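Local coordinates for UDP-N-acetylmuramate-alanine ligase MurC (Thermotoga maritima, PDB 1J6U), which catalyses the ATP-dependent joining of L-alanine to UDP-N-acetylmuramate, an early step in building the peptide of bacterial peptidoglycan, at residues A[241-246]-A[289-294]; A[269-274]-A[280-285]. One frame throughout, in Å; residues are numbered along the deposited sequence.

Contact 1 of 2, residues A[241-246]-A[289-294]; sequences GTYTLE and FDSLGY
Tyr243 reaches out from its strand to the last turn of a helix and gives its phenolic hydrogen to Asp290, with OH 2.5 Å from OD2. This one hydrogen bond carries most of the contact. The carboxylate oxygen lies at the edge of the ring, near its plane, and is met on its anti side, 18° out of the carboxylate plane; the two planes stand 72° apart. Asp290 turns CG anti to its backbone N (chi1 -163°), which brings the carboxylate to the hydroxyl. Van der Waals contact adds little, CB of Asp290 coming within 3.4 Å of Tyr243 OH. Aspartate suits the last turn by offering acceptors to several partners: OD2 also forms a salt bridge with Lys261, and OD1 is hydrogen-bonded to Tyr266 OH. A phenylalanine in place of Tyr243 would probably leave OD2 without its hydroxyl donor, though the salt bridge to Lys261 could remain. Just beyond, Gly293, at positive phi, closes the helix in a Schellman motif. Tyrosine suits its place by laying its ring against Leu283 and Ala287 of helix 276-291 while still carrying a hydroxyl to the carboxylate, and its strand pairs with strand 255-261 in the three-stranded antiparallel sheet.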
loop_
_atom_site.group_PDB
_atom_site.type_symbol
_atom_site.label_atom_id
_atom_site.label_comp_id
_atom_site.label_asym_id
_atom_site.label_seq_id
_atom_site.Cartn_x
_atom_site.Cartn_y
_atom_site.Cartn_z
ATOM N N GLY A 241 7.604 -23.034 8.130
ATOM C CA GLY A 241 7.635 -22.681 6.722
ATOM C C GLY A 241 8.969 -22.979 6.064
ATOM O O GLY A 241 9.927 -23.336 6.743
ATOM N N THR A 242 9.042 -22.845 4.740
ATOM C CA THR A 242 10.297 -23.103 4.042
ATOM C C THR A 242 11.361 -22.100 4.535
ATOM O O THR A 242 12.482 -22.465 4.861
ATOM C CB THR A 242 10.157 -22.915 2.520
ATOM O OG1 THR A 242 8.992 -23.586 2.051
ATOM C CG2 THR A 242 11.398 -23.456 1.790
ATOM N N TYR A 243 11.009 -20.820 4.538
ATOM C CA TYR A 243 11.930 -19.805 5.015
ATOM C C TYR A 243 11.377 -19.417 6.346
ATOM O O TYR A 243 10.176 -19.174 6.498
ATOM C CB TYR A 243 11.978 -18.634 4.063
ATOM C CG TYR A 243 12.528 -19.089 2.750
ATOM C CD1 TYR A 243 11.694 -19.624 1.776
ATOM C CD2 TYR A 243 13.893 -19.058 2.516
ATOM C CE1 TYR A 243 12.223 -20.117 0.620
ATOM C CE2 TYR A 243 14.427 -19.536 1.369
ATOM C CZ TYR A 243 13.593 -20.074 0.422
ATOM O OH TYR A 243 14.133 -20.597 -0.725
ATOM N N THR A 244 12.286 -19.367 7.309
ATOM C CA THR A 244 11.949 -19.122 8.696
ATOM C C THR A 244 12.855 -18.073 9.383
ATOM O O THR A 244 13.949 -17.752 8.892
ATOM C CB THR A 244 11.969 -20.533 9.364
ATOM O OG1 THR A 244 10.619 -20.967 9.542
ATOM C CG2 THR A 244 12.763 -20.583 10.644
ATOM N N LEU A 245 12.385 -17.524 10.495
ATOM C CA LEU A 245 13.155 -16.524 11.245
ATOM C C LEU A 245 13.800 -17.129 12.463
ATOM O O LEU A 245 13.117 -17.652 13.344
ATOM C CB LEU A 245 12.255 -15.398 11.720
ATOM C CG LEU A 245 11.714 -14.557 10.593
ATOM C CD1 LEU A 245 10.894 -13.432 11.174
ATOM C CD2 LEU A 245 12.883 -14.004 9.799
ATOM N N GLU A 246 15.115 -17.069 12.535
ATOM C CA GLU A 246 15.737 -17.629 13.695
ATOM C C GLU A 246 15.897 -16.542 14.759
ATOM O O GLU A 246 15.725 -16.798 15.938
ATOM C CB GLU A 246 17.085 -18.228 13.330
ATOM C CG GLU A 246 17.953 -18.438 14.548
ATOM C CD GLU A 246 19.311 -18.970 14.197
ATOM O OE1 GLU A 246 19.772 -18.683 13.068
ATOM O OE2 GLU A 246 19.918 -19.658 15.051
ATOM N N PHE A 289 12.470 -15.058 -5.013
ATOM C CA PHE A 289 13.708 -14.983 -5.757
ATOM C C PHE A 289 14.684 -16.146 -5.584
ATOM O O PHE A 289 15.359 -16.555 -6.548
ATOM C CB PHE A 289 14.389 -13.656 -5.458
ATOM C CG PHE A 289 13.768 -12.519 -6.188
ATOM C CD1 PHE A 289 12.876 -11.649 -5.553
ATOM C CD2 PHE A 289 13.998 -12.375 -7.534
ATOM C CE1 PHE A 289 12.228 -10.658 -6.268
ATOM C CE2 PHE A 289 13.354 -11.377 -8.266
ATOM C CZ PHE A 289 12.464 -10.512 -7.634
ATOM N N ASP A 290 14.760 -16.660 -4.363
ATOM C CA ASP A 290 15.590 -17.808 -4.055
ATOM C C ASP A 290 14.959 -18.971 -4.844
ATOM O O ASP A 290 15.640 -19.723 -5.528
ATOM C CB ASP A 290 15.539 -18.092 -2.554
ATOM C CG ASP A 290 16.686 -18.991 -2.083
ATOM O OD1 ASP A 290 17.798 -18.850 -2.601
ATOM O OD2 ASP A 290 16.496 -19.816 -1.176
ATOM N N SER A 291 13.641 -19.087 -4.784
ATOM C CA SER A 291 12.978 -20.157 -5.488
ATOM C C SER A 291 13.232 -20.083 -6.992
ATOM O O SER A 291 13.193 -21.106 -7.690
ATOM C CB SER A 291 11.487 -20.121 -5.177
ATOM O OG SER A 291 11.238 -20.773 -3.937
ATOM N N LEU A 292 13.506 -18.880 -7.491
ATOM C CA LEU A 292 13.741 -18.715 -8.910
ATOM C C LEU A 292 15.231 -18.763 -9.187
ATOM O O LEU A 292 15.666 -18.373 -10.255
ATOM C CB LEU A 292 13.174 -17.382 -9.403
ATOM C CG LEU A 292 11.655 -17.193 -9.490
ATOM C CD1 LEU A 292 11.310 -15.744 -9.852
ATOM C CD2 LEU A 292 11.095 -18.112 -10.542
ATOM N N GLY A 293 16.016 -19.191 -8.210
ATOM C CA GLY A 293 17.449 -19.277 -8.416
ATOM C C GLY A 293 18.289 -18.031 -8.588
ATOM O O GLY A 293 19.393 -18.072 -9.176
ATOM N N TYR A 294 17.799 -16.919 -8.070
ATOM C CA TYR A 294 18.544 -15.664 -8.150
ATOM C C TYR A 294 19.697 -15.649 -7.165
ATOM O O TYR A 294 19.589 -16.172 -6.063
ATOM C CB TYR A 294 17.644 -14.467 -7.806
ATOM C CG TYR A 294 16.769 -13.989 -8.923
ATOM C CD1 TYR A 294 15.676 -14.737 -9.359
ATOM C CD2 TYR A 294 17.060 -12.795 -9.574
ATOM C CE1 TYR A 294 14.894 -14.305 -10.435
ATOM C CE2 TYR A 294 16.298 -12.345 -10.636
ATOM C CZ TYR A 294 15.217 -13.095 -11.071
ATOM O OH TYR A 294 14.477 -12.612 -12.135
#

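Contact 2 of 2, residues A[269-274]-A[280-285]; sequences LKLKVP and LNALAV
Leu269 and Leu271 close on the methyl group of Ala282, the small side chain through which helix 280-285 meets strand 269-271. Leu269 makes the nearest approach, CD2 to Ala282 CB at 3.6 Å; chi1 of 175° swings CG to the far side from the backbone N, leaving CD1 a little farther off, 4.1 Å from the same carbon. From the next inward-facing position of the strand, Leu271 adds CD1 at 3.9 Å from Ala282 CB. Alanine suits this place because its short side chain lets two branched leucines share one spot, with the strand and helix axes 9.9 Å apart. The pairing belongs to the Mur ligase middle domain, where an antiparallel sheet packs on helix 276-291. Asn281, just before Ala282, touches Thr127, which is predicted to bind ATP, so the packing lies near that probable site without being part of it. Leu303 of helix 296-305 touches both leucines. Contact thins beyond Ala282: Leu283 offers little more than its backbone N, 4.5 Å from Leu269 CD2. The alternation of the strand sends Lys270 to the other face, partly exposed, as befits a charged chain, where its amine has a long, weak ion pair with Glu304.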
loop_
_atom_site.group_PDB
_atom_site.type_symbol
_atom_site.label_atom_id
_atom_site.label_comp_id
_atom_site.label_asym_id
_atom_site.label_seq_id
_atom_site.Cartn_x
_atom_site.Cartn_y
_atom_site.Cartn_z
ATOM N N LEU A 269 19.119 -11.153 6.891
ATOM C CA LEU A 269 18.336 -10.100 6.252
ATOM C C LEU A 269 18.513 -8.785 7.010
ATOM O O LEU A 269 18.324 -8.729 8.232
ATOM C CB LEU A 269 16.859 -10.469 6.277
ATOM C CG LEU A 269 15.841 -9.463 5.767
ATOM C CD1 LEU A 269 16.120 -9.059 4.320
ATOM C CD2 LEU A 269 14.484 -10.109 5.908
ATOM N N LYS A 270 18.914 -7.746 6.297
ATOM C CA LYS A 270 19.016 -6.417 6.889
ATOM C C LYS A 270 18.024 -5.483 6.139
ATOM O O LYS A 270 17.996 -5.449 4.915
ATOM C CB LYS A 270 20.415 -5.859 6.742
ATOM C CG LYS A 270 21.458 -6.542 7.553
ATOM C CD LYS A 270 22.546 -5.524 7.848
ATOM C CE LYS A 270 23.938 -6.113 7.741
ATOM N NZ LYS A 270 24.925 -5.000 7.690
ATOM N N LEU A 271 17.203 -4.749 6.879
ATOM C CA LEU A 271 16.249 -3.793 6.284
ATOM C C LEU A 271 16.392 -2.397 6.903
ATOM O O LEU A 271 16.519 -2.254 8.138
ATOM C CB LEU A 271 14.807 -4.248 6.511
ATOM C CG LEU A 271 14.433 -5.605 5.922
ATOM C CD1 LEU A 271 13.089 -6.066 6.411
ATOM C CD2 LEU A 271 14.487 -5.478 4.403
ATOM N N LYS A 272 16.382 -1.381 6.043
ATOM C CA LYS A 272 16.432 0.015 6.479
ATOM C C LYS A 272 15.026 0.242 7.058
ATOM O O LYS A 272 14.854 0.806 8.130
ATOM C CB LYS A 272 16.655 0.906 5.271
ATOM C CG LYS A 272 17.709 1.948 5.468
ATOM N N VAL A 273 14.033 -0.276 6.346
ATOM C CA VAL A 273 12.609 -0.216 6.721
ATOM C C VAL A 273 12.305 -0.969 8.028
ATOM O O VAL A 273 12.694 -2.116 8.198
ATOM C CB VAL A 273 11.834 -0.763 5.520
ATOM C CG1 VAL A 273 10.769 -1.667 5.931
ATOM C CG2 VAL A 273 11.365 0.413 4.634
ATOM N N PRO A 274 11.562 -0.353 8.957
ATOM C CA PRO A 274 11.314 -1.094 10.204
ATOM C C PRO A 274 10.021 -1.875 10.268
ATOM O O PRO A 274 9.257 -1.889 9.329
ATOM C CB PRO A 274 11.341 0.010 11.264
ATOM C CG PRO A 274 10.577 1.101 10.563
ATOM C CD PRO A 274 11.158 1.059 9.100
ATOM N N LEU A 280 8.609 -10.095 7.443
ATOM C CA LEU A 280 7.802 -11.110 6.798
ATOM C C LEU A 280 7.627 -10.800 5.312
ATOM O O LEU A 280 7.703 -11.689 4.488
ATOM C CB LEU A 280 6.449 -11.235 7.512
ATOM C CG LEU A 280 6.296 -12.407 8.497
ATOM C CD1 LEU A 280 7.613 -12.818 9.116
ATOM C CD2 LEU A 280 5.321 -12.006 9.564
ATOM N N ASN A 281 7.425 -9.536 4.969
ATOM C CA ASN A 281 7.279 -9.145 3.576
ATOM C C ASN A 281 8.597 -9.375 2.827
ATOM O O ASN A 281 8.595 -9.713 1.652
ATOM C CB ASN A 281 6.906 -7.637 3.432
ATOM C CG ASN A 281 5.548 -7.287 4.040
ATOM O OD1 ASN A 281 4.625 -8.114 4.102
ATOM N ND2 ASN A 281 5.416 -6.036 4.471
ATOM N N ALA A 282 9.712 -9.083 3.482
ATOM C CA ALA A 282 11.009 -9.277 2.874
ATOM C C ALA A 282 11.249 -10.809 2.729
ATOM O O ALA A 282 11.755 -11.243 1.700
ATOM C CB ALA A 282 12.060 -8.656 3.722
ATOM N N LEU A 283 10.876 -11.591 3.750
ATOM C CA LEU A 283 10.982 -13.041 3.727
ATOM C C LEU A 283 10.236 -13.575 2.481
ATOM O O LEU A 283 10.784 -14.372 1.726
ATOM C CB LEU A 283 10.334 -13.657 4.964
ATOM C CG LEU A 283 11.184 -14.452 5.973
ATOM C CD1 LEU A 283 10.371 -15.613 6.489
ATOM C CD2 LEU A 283 12.459 -14.979 5.347
ATOM N N ALA A 284 8.998 -13.141 2.252
ATOM C CA ALA A 284 8.273 -13.609 1.072
ATOM C C ALA A 284 9.037 -13.251 -0.202
ATOM O O ALA A 284 9.024 -14.002 -1.188
ATOM C CB ALA A 284 6.868 -13.004 1.022
ATOM N N VAL A 285 9.707 -12.105 -0.191
ATOM C CA VAL A 285 10.461 -11.710 -1.359
ATOM C C VAL A 285 11.659 -12.650 -1.583
ATOM O O VAL A 285 11.922 -13.117 -2.685
ATOM C CB VAL A 285 10.939 -10.231 -1.240
ATOM C CG1 VAL A 285 11.961 -9.913 -2.372
ATOM C CG2 VAL A 285 9.704 -9.269 -1.389
#

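How the contacts relate
Followed from the N terminus, the chain first passes 241-246, at the start of strand 243-250, then runs through strand 255-261 to 269-274, at the end of strand 264-271. After a short connection it enters helix 276-291, so contact 2 closes a short loop between the last strand and the middle of that helix. Contact 1 closes the longer loop, from the first strand to the helix's end, and contact 2 falls wholly within it. Together they fasten the two outer strands of the antiparallel sheet to one helix. Between them, about 12 Å apart by centres, Leu245 packs on Leu280 and Leu283, joining the two contacts.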